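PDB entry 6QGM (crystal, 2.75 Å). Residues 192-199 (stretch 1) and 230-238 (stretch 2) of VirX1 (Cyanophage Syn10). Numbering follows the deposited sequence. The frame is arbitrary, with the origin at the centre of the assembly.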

# COMPACT_ATOMS: atom_id res chain seq x y z
N LYS B 192 -16.43 46.11 -1.74
CA LYS B 192 -15.90 45.34 -2.90
C LYS B 192 -14.37 45.31 -2.75
O LYS B 192 -13.78 46.40 -2.64
N VAL B 193 -13.78 44.12 -2.69
CA VAL B 193 -12.31 43.90 -2.79
C VAL B 193 -11.89 44.18 -4.24
O VAL B 193 -12.35 43.44 -5.12
N THR B 194 -11.06 45.21 -4.46
CA THR B 194 -10.67 45.71 -5.81
C THR B 194 -9.23 45.30 -6.14
O THR B 194 -8.96 45.10 -7.33
N GLY B 195 -8.35 45.19 -5.14
CA GLY B 195 -6.92 44.91 -5.35
C GLY B 195 -6.22 44.42 -4.09
O GLY B 195 -6.92 44.09 -3.09
N TYR B 196 -4.89 44.38 -4.13
CA TYR B 196 -4.03 43.85 -3.04
C TYR B 196 -2.62 44.42 -3.16
O TYR B 196 -2.28 44.91 -4.20
N GLN B 197 -1.82 44.30 -2.11
CA GLN B 197 -0.39 44.68 -2.04
C GLN B 197 0.35 43.50 -1.40
O GLN B 197 0.01 43.14 -0.27
N LYS B 198 1.34 42.96 -2.10
CA LYS B 198 2.20 41.87 -1.55
C LYS B 198 3.19 42.50 -0.58
O LYS B 198 3.28 43.73 -0.55
N GLU B 199 3.88 41.69 0.20
CA GLU B 199 4.79 42.16 1.26
C GLU B 199 6.05 42.75 0.62
O GLU B 199 6.52 43.80 1.08
N SER B 230 -12.86 33.00 -7.48
CA SER B 230 -11.58 32.67 -6.79
C SER B 230 -10.67 33.90 -6.86
O SER B 230 -9.55 33.77 -7.37
N LEU B 231 -11.16 35.05 -6.37
CA LEU B 231 -10.46 36.35 -6.50
C LEU B 231 -9.11 36.33 -5.79
O LEU B 231 -8.16 36.86 -6.35
N LEU B 232 -9.02 35.77 -4.58
CA LEU B 232 -7.79 35.83 -3.74
C LEU B 232 -6.85 34.68 -4.09
O LEU B 232 -5.67 34.93 -4.34
N LEU B 233 -7.35 33.44 -4.14
CA LEU B 233 -6.52 32.24 -4.36
C LEU B 233 -6.08 32.19 -5.83
O LEU B 233 -4.86 32.19 -6.10
N GLY B 234 -7.07 32.15 -6.73
CA GLY B 234 -6.87 32.00 -8.19
C GLY B 234 -6.28 33.26 -8.82
O GLY B 234 -5.22 33.13 -9.44
N GLU B 235 -6.94 34.41 -8.67
CA GLU B 235 -6.55 35.66 -9.37
C GLU B 235 -5.33 36.26 -8.66
O GLU B 235 -4.25 36.24 -9.26
N PHE B 236 -5.48 36.77 -7.44
CA PHE B 236 -4.45 37.58 -6.74
C PHE B 236 -3.20 36.73 -6.45
O PHE B 236 -2.12 37.25 -6.74
N MET B 237 -3.34 35.52 -5.90
CA MET B 237 -2.19 34.62 -5.54
C MET B 237 -1.80 33.78 -6.76
O MET B 237 -0.73 33.13 -6.72
N GLY B 238 -2.63 33.78 -7.80
CA GLY B 238 -2.32 33.17 -9.11
C GLY B 238 -2.26 31.66 -9.08
O GLY B 238 -1.56 31.11 -9.92

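The bump in this contact is Phe236, and the strand 193-198 supplies the surface that receives it. Strand and helix axes cross at 68° and approach no closer than 10.6 Å, a gap wide enough for side chains to meet between the backbones. Phe236 leaves its backbone sideways, and chi1 in m with chi2 at -10° aims the tip of the ring up at the strand, slanting back toward Val193, and the residue loses 114 Å² of surface, more than any other here.

The hollow has a glycine in its floor. Val193 and Tyr196 both point toward the helix, while Gly195 between them has no side chain and leaves its carbonyl against the ring, Gly195 O lying 3.7 Å from Phe236 CE2. A CB on Gly195 would point away with room to spare, so the hollow does not depend on its absence. Tyr196, chi1 p, covers one face of the phenylalanine, with Tyr196 CD1 only 3.2 Å from Phe236 CG. The two ring planes meet obliquely at 43°, centroids 4.7 Å apart. Val193, chi1 t, closes the ring's edge, its CG1 3.7 Å from Phe236 CE2.

The same methyl serves a second, smaller fit. Leu231 (t, p) points toward the strand and brings its CD2 to 3.8 Å from Val193 CG1; Leu232, starting sideways with chi1 off-well at -91°, adds a looser touch, its CD1 4.3 Å from Val193 CG1.

At the far end the packing turns polar. Lys198 starts sideways with chi1 m, but its remaining torsions, all between wells, carry the amine inward, where Lys198 NZ donates a 3.2 Å hydrogen bond to Phe236 O. Met237 begins pointing away, and its m, m, m rotamer curls the thioether back until Met237 SD lies 3.8 Å from Lys198 NZ. The design rule is compact: one aromatic bump, an aromatic cover, an aliphatic edge and a lysine reaching for a backbone carbonyl.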

# COMPACT_ATOMS: atom_id res chain seq x y z
CB LYS B 192 -16.33 46.01 -4.21
CG LYS B 192 -15.72 45.43 -5.48
CD LYS B 192 -16.40 45.83 -6.74
CE LYS B 192 -15.54 45.62 -7.96
NZ LYS B 192 -16.02 46.49 -9.07
CB VAL B 193 -11.91 42.47 -2.39
CG1 VAL B 193 -10.43 42.21 -2.63
CG2 VAL B 193 -12.30 42.21 -0.95
CB THR B 194 -10.87 47.22 -5.95
OG1 THR B 194 -9.98 47.93 -5.08
CG2 THR B 194 -12.29 47.63 -5.66
CB TYR B 196 -3.93 42.32 -3.15
CG TYR B 196 -3.18 41.86 -4.37
CD1 TYR B 196 -3.85 41.62 -5.55
CD2 TYR B 196 -1.82 41.64 -4.35
CE1 TYR B 196 -3.21 41.17 -6.69
CE2 TYR B 196 -1.15 41.24 -5.50
CZ TYR B 196 -1.85 40.97 -6.66
OH TYR B 196 -1.21 40.54 -7.78
CB GLN B 197 -0.28 45.96 -1.20
CG GLN B 197 1.13 46.34 -0.77
CD GLN B 197 2.02 46.65 -1.93
OE1 GLN B 197 1.57 47.21 -2.92
NE2 GLN B 197 3.30 46.31 -1.81
CB LYS B 198 2.86 41.09 -2.69
CG LYS B 198 1.89 40.55 -3.72
CD LYS B 198 1.98 39.07 -4.05
CE LYS B 198 0.64 38.36 -4.03
NZ LYS B 198 0.59 37.29 -5.05
CB GLU B 199 5.15 41.02 2.22
CG GLU B 199 4.27 40.88 3.44
CD GLU B 199 4.29 42.04 4.43
OE1 GLU B 199 5.30 42.77 4.51
OE2 GLU B 199 3.29 42.24 5.10
CB SER B 230 -10.92 31.44 -7.38
OG SER B 230 -9.85 31.02 -6.56
CB LEU B 231 -11.36 37.46 -5.95
CG LEU B 231 -10.82 38.87 -6.15
CD1 LEU B 231 -10.76 39.21 -7.65
CD2 LEU B 231 -11.64 39.89 -5.35
CB LEU B 232 -8.17 35.82 -2.25
CG LEU B 232 -8.37 37.20 -1.61
CD1 LEU B 232 -9.39 38.05 -2.37
CD2 LEU B 232 -8.78 37.04 -0.15
CB LEU B 233 -7.31 30.99 -3.96
CG LEU B 233 -6.57 29.66 -4.14
CD1 LEU B 233 -5.18 29.73 -3.52
CD2 LEU B 233 -7.36 28.51 -3.55
CB GLU B 235 -7.70 36.66 -9.51
CG GLU B 235 -7.33 37.79 -10.48
CD GLU B 235 -8.37 38.86 -10.77
OE1 GLU B 235 -9.45 38.48 -11.24
OE2 GLU B 235 -8.09 40.07 -10.56
CB PHE B 236 -4.99 38.20 -5.45
CG PHE B 236 -6.06 39.25 -5.59
CD1 PHE B 236 -6.40 39.79 -6.83
CD2 PHE B 236 -6.70 39.75 -4.46
CE1 PHE B 236 -7.36 40.78 -6.93
CE2 PHE B 236 -7.67 40.74 -4.57
CZ PHE B 236 -8.00 41.26 -5.80
CB MET B 237 -2.53 33.70 -4.36
CG MET B 237 -2.63 34.42 -3.01
SD MET B 237 -1.11 35.21 -2.42
CE MET B 237 0.01 33.85 -2.71